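Local coordinates for DinB-like domain-containing protein (Thermus thermophilus, PDB 2YQY), which is of unknown function but belongs to the DinB superfamily and folds as a four-helix bundle with an exposed histidine triad, at residues L24-R29 and L110-D114; V64-L68 and L143-W148. All blocks are in the same frame, centred on the assembly; numbering follows the deposited sequence.

In the fold
From the N terminus, helix 10-30 carries the first half of contact 1 close to its C-terminal end. After the short helix 33-36, helix 47-71 supplies 64-68 near its own end, and helix 106-126 brings 110-114 back against 24-29, closing a loop of 80 residues. The chain then passes through strand 135-137 to 143-148, which closes contact 2 over 74 residues. The segments alternate along the sequence, so the two closures cross. Their centres lie about 25 Å apart, on opposite sides of the chain's centre. Contact 1 pairs the first and third long helices of the bundle; contact 2 ties the second to the short helix 145-149 and the residues before it.

Contact 1. Residues L24-R29 and L110-D114; sequences LLALLR and LALLD
Leu28 and Leu113 reach toward each other tip to tip, their CD1 methyls 3.8 Å apart, between two antiparallel helices whose local axes stand 11.9 Å apart at 173°. With the axes that far apart, leucine side chains span the gap. Leu25 slides past Leu113 in the opposite direction and crosses Leu110 at a slant, so that its CD2 meets both: Leu110 CD2 at 3.8 Å and Leu113 CD1 at 4.0 Å. Deeper in, Leu24 comes to Leu113 at about a right angle; with CG anti to the backbone N (chi1 175°), its CD2 is carried to within 4.2 Å of Leu113 CD2. This is core packing between two antiparallel helices of the four-helix bundle, 10-30 and 106-126. Leu28 and Leu113 also touch helix 47-71, on Ala51 and Ala55 respectively, and Leu24 lies on Glu156 of helix 153-165. Toward solvent, the extended chain of Arg29 crosses Leu110 obliquely, NE 4.0 Å from Leu110 CD1. Arg29 NH2 stays 5.2 Å from Asp114 OD2, too far for a salt bridge, though the opposite charges may still attract weakly.

Contact 2. Residues V64-L68 and L143-W148; sequences VLRRL and LNPLGW
Val64 sets its CG1 methyl over one face of the Trp148 indole, 3.4 Å from the centroid of the five-membered ring and 11° off the ring normal, a close CH-pi contact. The second methyl, CG2, serves the benzo half, 3.8 Å from Trp148 CH2, so the forked valine spans both rings. Its torsion explains the division: CG1 stands opposite the backbone N (chi1 168°) and CG2 opposite the carbonyl carbon. One helical turn on, Leu68 CD1 comes obliquely to the indole at Trp148 CD1 and, with the same methyl, lies 3.9 Å from Pro145 N and against CD of that proline ring. Leu65 crosses Pro145 at a slant, its CD2 3.7 Å from Pro145 CB, and also meets the CB of Trp148. Pro145, the first residue of helix 145-149, is thus met by two leucines of the same helix.

Behind this shell, Asn144 is the N-cap: its OD1 accepts a nearly straight bond from Gly147 N (3.0 Å, 167°), which fixes the first turn from which Trp148 projects. The indole NE1 is buried but satisfied by the carbonyl O of Phe135, and Leu143 O lies at the ring edge, in plane. An alanine in place of Trp148 would probably leave both Val64 methyls without their aromatic partner, and the Phe135 carbonyl without its indole donor.

Leu143 is joined to Phe135 by backbone hydrogen bonds, and the side chains of Val64 and Leu68 touch Phe135. The contact therefore sits where the end of helix 47-71 meets strand 135-137 and the short helix 145-149, with Leu65 also packing on Leu120 and Glu123 of helix 106-126.

Contact 1. Residues L24-R29 and L110-D114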
loop_
_atom_site.group_PDB
_atom_site.type_symbol
_atom_site.label_atom_id
_atom_site.label_comp_id
_atom_site.label_asym_id
_atom_site.label_seq_id
_atom_site.Cartn_x
_atom_site.Cartn_y
_atom_site.Cartn_z
ATOM N N LEU A 24 3.924 3.778 9.233
ATOM C CA LEU A 24 4.620 2.550 8.856
ATOM C C LEU A 24 6.136 2.734 8.806
ATOM O O LEU A 24 6.878 1.903 9.329
ATOM C CB LEU A 24 4.114 2.021 7.481
ATOM C CG LEU A 24 4.882 0.783 6.960
ATOM C CD1 LEU A 24 4.732 -0.386 7.928
ATOM C CD2 LEU A 24 4.382 0.355 5.569
ATOM N N LEU A 25 6.599 3.776 8.118
ATOM C CA LEU A 25 8.044 3.971 7.968
ATOM C C LEU A 25 8.721 4.154 9.320
ATOM O O LEU A 25 9.815 3.614 9.531
ATOM C CB LEU A 25 8.373 5.143 7.051
ATOM C CG LEU A 25 7.974 5.003 5.592
ATOM C CD1 LEU A 25 8.402 6.265 4.854
ATOM C CD2 LEU A 25 8.595 3.763 4.960
ATOM N N ALA A 26 8.059 4.884 10.232
ATOM C CA ALA A 26 8.610 5.151 11.584
ATOM C C ALA A 26 8.678 3.861 12.437
ATOM O O ALA A 26 9.685 3.585 13.102
ATOM C CB ALA A 26 7.783 6.241 12.292
ATOM N N LEU A 27 7.599 3.085 12.405
ATOM C CA LEU A 27 7.556 1.762 13.018
ATOM C C LEU A 27 8.714 0.878 12.544
ATOM O O LEU A 27 9.436 0.286 13.378
ATOM C CB LEU A 27 6.199 1.089 12.754
ATOM C CG LEU A 27 6.026 -0.322 13.305
ATOM C CD1 LEU A 27 4.531 -0.695 13.540
ATOM C CD2 LEU A 27 6.714 -1.357 12.394
ATOM N N LEU A 28 8.913 0.791 11.217
ATOM C CA LEU A 28 10.016 -0.049 10.691
ATOM C C LEU A 28 11.405 0.444 11.133
ATOM O O LEU A 28 12.252 -0.369 11.524
ATOM C CB LEU A 28 9.968 -0.157 9.174
ATOM C CG LEU A 28 8.743 -0.858 8.558
ATOM C CD1 LEU A 28 8.691 -0.572 7.049
ATOM C CD2 LEU A 28 8.734 -2.376 8.861
ATOM N N ARG A 29 11.632 1.759 11.043
ATOM C CA ARG A 29 12.922 2.372 11.380
ATOM C C ARG A 29 13.245 2.333 12.879
ATOM O O ARG A 29 14.404 2.379 13.261
ATOM C CB ARG A 29 12.983 3.816 10.886
ATOM C CG ARG A 29 13.232 3.958 9.407
ATOM C CD ARG A 29 12.955 5.389 8.957
ATOM N NE ARG A 29 13.100 5.556 7.509
ATOM C CZ ARG A 29 12.404 6.418 6.767
ATOM N NH1 ARG A 29 11.487 7.214 7.318
ATOM N NH2 ARG A 29 12.616 6.476 5.459
ATOM N N LEU A 110 12.507 -0.726 2.462
ATOM C CA LEU A 110 12.271 0.728 2.465
ATOM C C LEU A 110 12.351 1.312 1.061
ATOM O O LEU A 110 11.586 2.217 0.714
ATOM C CB LEU A 110 13.291 1.453 3.355
ATOM C CG LEU A 110 13.186 1.353 4.882
ATOM C CD1 LEU A 110 14.249 2.224 5.516
ATOM C CD2 LEU A 110 11.794 1.724 5.426
ATOM N N ALA A 111 13.289 0.796 0.271
ATOM C CA ALA A 111 13.484 1.239 -1.103
ATOM C C ALA A 111 12.283 0.800 -1.954
ATOM O O ALA A 111 11.804 1.559 -2.791
ATOM C CB ALA A 111 14.823 0.701 -1.670
ATOM N N LEU A 112 11.790 -0.418 -1.714
ATOM C CA LEU A 112 10.614 -0.931 -2.434
ATOM C C LEU A 112 9.368 -0.097 -2.104
ATOM O O LEU A 112 8.558 0.239 -2.996
ATOM C CB LEU A 112 10.371 -2.418 -2.097
ATOM C CG LEU A 112 9.454 -3.241 -3.021
ATOM C CD1 LEU A 112 9.996 -3.350 -4.458
ATOM C CD2 LEU A 112 9.229 -4.625 -2.450
ATOM N N LEU A 113 9.227 0.244 -0.831
ATOM C CA LEU A 113 8.119 1.097 -0.406
ATOM C C LEU A 113 8.153 2.467 -1.108
ATOM O O LEU A 113 7.124 2.913 -1.618
ATOM C CB LEU A 113 8.119 1.241 1.118
ATOM C CG LEU A 113 7.663 -0.006 1.898
ATOM C CD1 LEU A 113 8.138 0.077 3.361
ATOM C CD2 LEU A 113 6.143 -0.141 1.832
ATOM N N ASP A 114 9.324 3.101 -1.157
ATOM C CA ASP A 114 9.436 4.450 -1.709
ATOM C C ASP A 114 9.102 4.458 -3.184
ATOM O O ASP A 114 8.392 5.339 -3.657
ATOM C CB ASP A 114 10.832 5.036 -1.491
ATOM C CG ASP A 114 11.060 5.471 -0.050
ATOM O OD1 ASP A 114 10.085 5.495 0.731
ATOM O OD2 ASP A 114 12.211 5.778 0.315
#

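Contact 2. Residues V64-L68 and L143-W148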
loop_
_atom_site.group_PDB
_atom_site.type_symbol
_atom_site.label_atom_id
_atom_site.label_comp_id
_atom_site.label_asym_id
_atom_site.label_seq_id
_atom_site.Cartn_x
_atom_site.Cartn_y
_atom_site.Cartn_z
ATOM N N VAL A 64 -3.088 -0.601 -12.140
ATOM C CA VAL A 64 -4.542 -0.644 -12.397
ATOM C C VAL A 64 -5.004 0.746 -12.741
ATOM O O VAL A 64 -5.743 0.945 -13.731
ATOM C CB VAL A 64 -5.344 -1.213 -11.178
ATOM C CG1 VAL A 64 -6.862 -0.961 -11.376
ATOM C CG2 VAL A 64 -5.043 -2.723 -10.979
ATOM N N LEU A 65 -4.563 1.735 -11.943
ATOM C CA LEU A 65 -4.942 3.114 -12.230
ATOM C C LEU A 65 -4.455 3.529 -13.594
ATOM O O LEU A 65 -5.153 4.260 -14.307
ATOM C CB LEU A 65 -4.399 4.071 -11.157
ATOM C CG LEU A 65 -5.006 3.934 -9.728
ATOM C CD1 LEU A 65 -4.374 4.901 -8.700
ATOM C CD2 LEU A 65 -6.496 4.131 -9.778
ATOM N N ARG A 66 -3.243 3.138 -13.964
ATOM C CA ARG A 66 -2.737 3.473 -15.298
ATOM C C ARG A 66 -3.612 2.833 -16.377
ATOM O O ARG A 66 -3.909 3.460 -17.371
ATOM C CB ARG A 66 -1.288 3.028 -15.458
ATOM C CG ARG A 66 -0.636 3.388 -16.823
ATOM C CD ARG A 66 0.860 3.002 -16.839
ATOM N NE ARG A 66 1.010 1.562 -16.642
ATOM C CZ ARG A 66 2.161 0.919 -16.459
ATOM N NH1 ARG A 66 3.308 1.571 -16.446
ATOM N NH2 ARG A 66 2.163 -0.399 -16.306
ATOM N N ARG A 67 -3.988 1.575 -16.212
ATOM C CA ARG A 67 -4.904 0.945 -17.216
ATOM C C ARG A 67 -6.283 1.658 -17.275
ATOM O O ARG A 67 -6.816 1.944 -18.365
ATOM C CB ARG A 67 -5.103 -0.524 -16.880
ATOM C CG ARG A 67 -5.663 -1.367 -18.011
ATOM C CD ARG A 67 -5.968 -2.815 -17.513
ATOM N NE ARG A 67 -6.156 -3.653 -18.722
ATOM C CZ ARG A 67 -7.327 -3.865 -19.304
ATOM N NH1 ARG A 67 -8.432 -3.356 -18.774
ATOM N NH2 ARG A 67 -7.405 -4.595 -20.415
ATOM N N LEU A 68 -6.832 2.009 -16.112
ATOM C CA LEU A 68 -8.140 2.694 -16.083
ATOM C C LEU A 68 -8.084 4.077 -16.765
ATOM O O LEU A 68 -9.066 4.518 -17.390
ATOM C CB LEU A 68 -8.659 2.793 -14.640
ATOM C CG LEU A 68 -9.120 1.411 -14.117
ATOM C CD1 LEU A 68 -9.502 1.471 -12.636
ATOM C CD2 LEU A 68 -10.302 0.864 -14.969
ATOM N N LEU A 143 -13.963 -2.346 -9.157
ATOM C CA LEU A 143 -13.722 -1.028 -8.559
ATOM C C LEU A 143 -13.271 -0.037 -9.608
ATOM O O LEU A 143 -12.475 -0.384 -10.493
ATOM C CB LEU A 143 -12.639 -1.123 -7.460
ATOM C CG LEU A 143 -12.890 -1.940 -6.185
ATOM C CD1 LEU A 143 -11.679 -1.850 -5.277
ATOM C CD2 LEU A 143 -14.133 -1.468 -5.445
ATOM N N ASN A 144 -13.736 1.212 -9.480
ATOM C CA ASN A 144 -13.252 2.284 -10.372
ATOM C C ASN A 144 -12.023 2.872 -9.699
ATOM O O ASN A 144 -11.642 2.397 -8.645
ATOM C CB ASN A 144 -14.332 3.345 -10.615
ATOM C CG ASN A 144 -14.896 3.929 -9.322
ATOM O OD1 ASN A 144 -14.183 4.163 -8.330
ATOM N ND2 ASN A 144 -16.210 4.171 -9.334
ATOM N N PRO A 145 -11.388 3.900 -10.297
ATOM C CA PRO A 145 -10.182 4.439 -9.646
ATOM C C PRO A 145 -10.364 4.875 -8.162
ATOM O O PRO A 145 -9.452 4.641 -7.343
ATOM C CB PRO A 145 -9.820 5.650 -10.533
ATOM C CG PRO A 145 -10.395 5.300 -11.910
ATOM C CD PRO A 145 -11.687 4.588 -11.577
ATOM N N LEU A 146 -11.486 5.546 -7.823
ATOM C CA LEU A 146 -11.738 5.933 -6.409
ATOM C C LEU A 146 -11.734 4.690 -5.502
ATOM O O LEU A 146 -11.152 4.718 -4.405
ATOM C CB LEU A 146 -13.091 6.677 -6.235
ATOM C CG LEU A 146 -13.572 7.033 -4.806
ATOM C CD1 LEU A 146 -12.635 7.996 -4.133
ATOM C CD2 LEU A 146 -15.008 7.606 -4.770
ATOM N N GLY A 147 -12.429 3.633 -5.944
ATOM C CA GLY A 147 -12.504 2.355 -5.205
ATOM C C GLY A 147 -11.103 1.773 -4.991
ATOM O O GLY A 147 -10.785 1.308 -3.882
ATOM N N TRP A 148 -10.293 1.751 -6.050
ATOM C CA TRP A 148 -8.893 1.319 -5.961
ATOM C C TRP A 148 -8.062 2.157 -4.980
ATOM O O TRP A 148 -7.255 1.603 -4.269
ATOM C CB TRP A 148 -8.214 1.269 -7.347
ATOM C CG TRP A 148 -8.566 -0.022 -8.065
ATOM C CD1 TRP A 148 -9.600 -0.227 -8.943
ATOM C CD2 TRP A 148 -7.932 -1.303 -7.889
ATOM N NE1 TRP A 148 -9.634 -1.556 -9.344
ATOM C CE2 TRP A 148 -8.621 -2.231 -8.715
ATOM C CE3 TRP A 148 -6.819 -1.746 -7.154
ATOM C CZ2 TRP A 148 -8.237 -3.572 -8.820
ATOM C CZ3 TRP A 148 -6.448 -3.095 -7.248
ATOM C CH2 TRP A 148 -7.158 -3.987 -8.075
#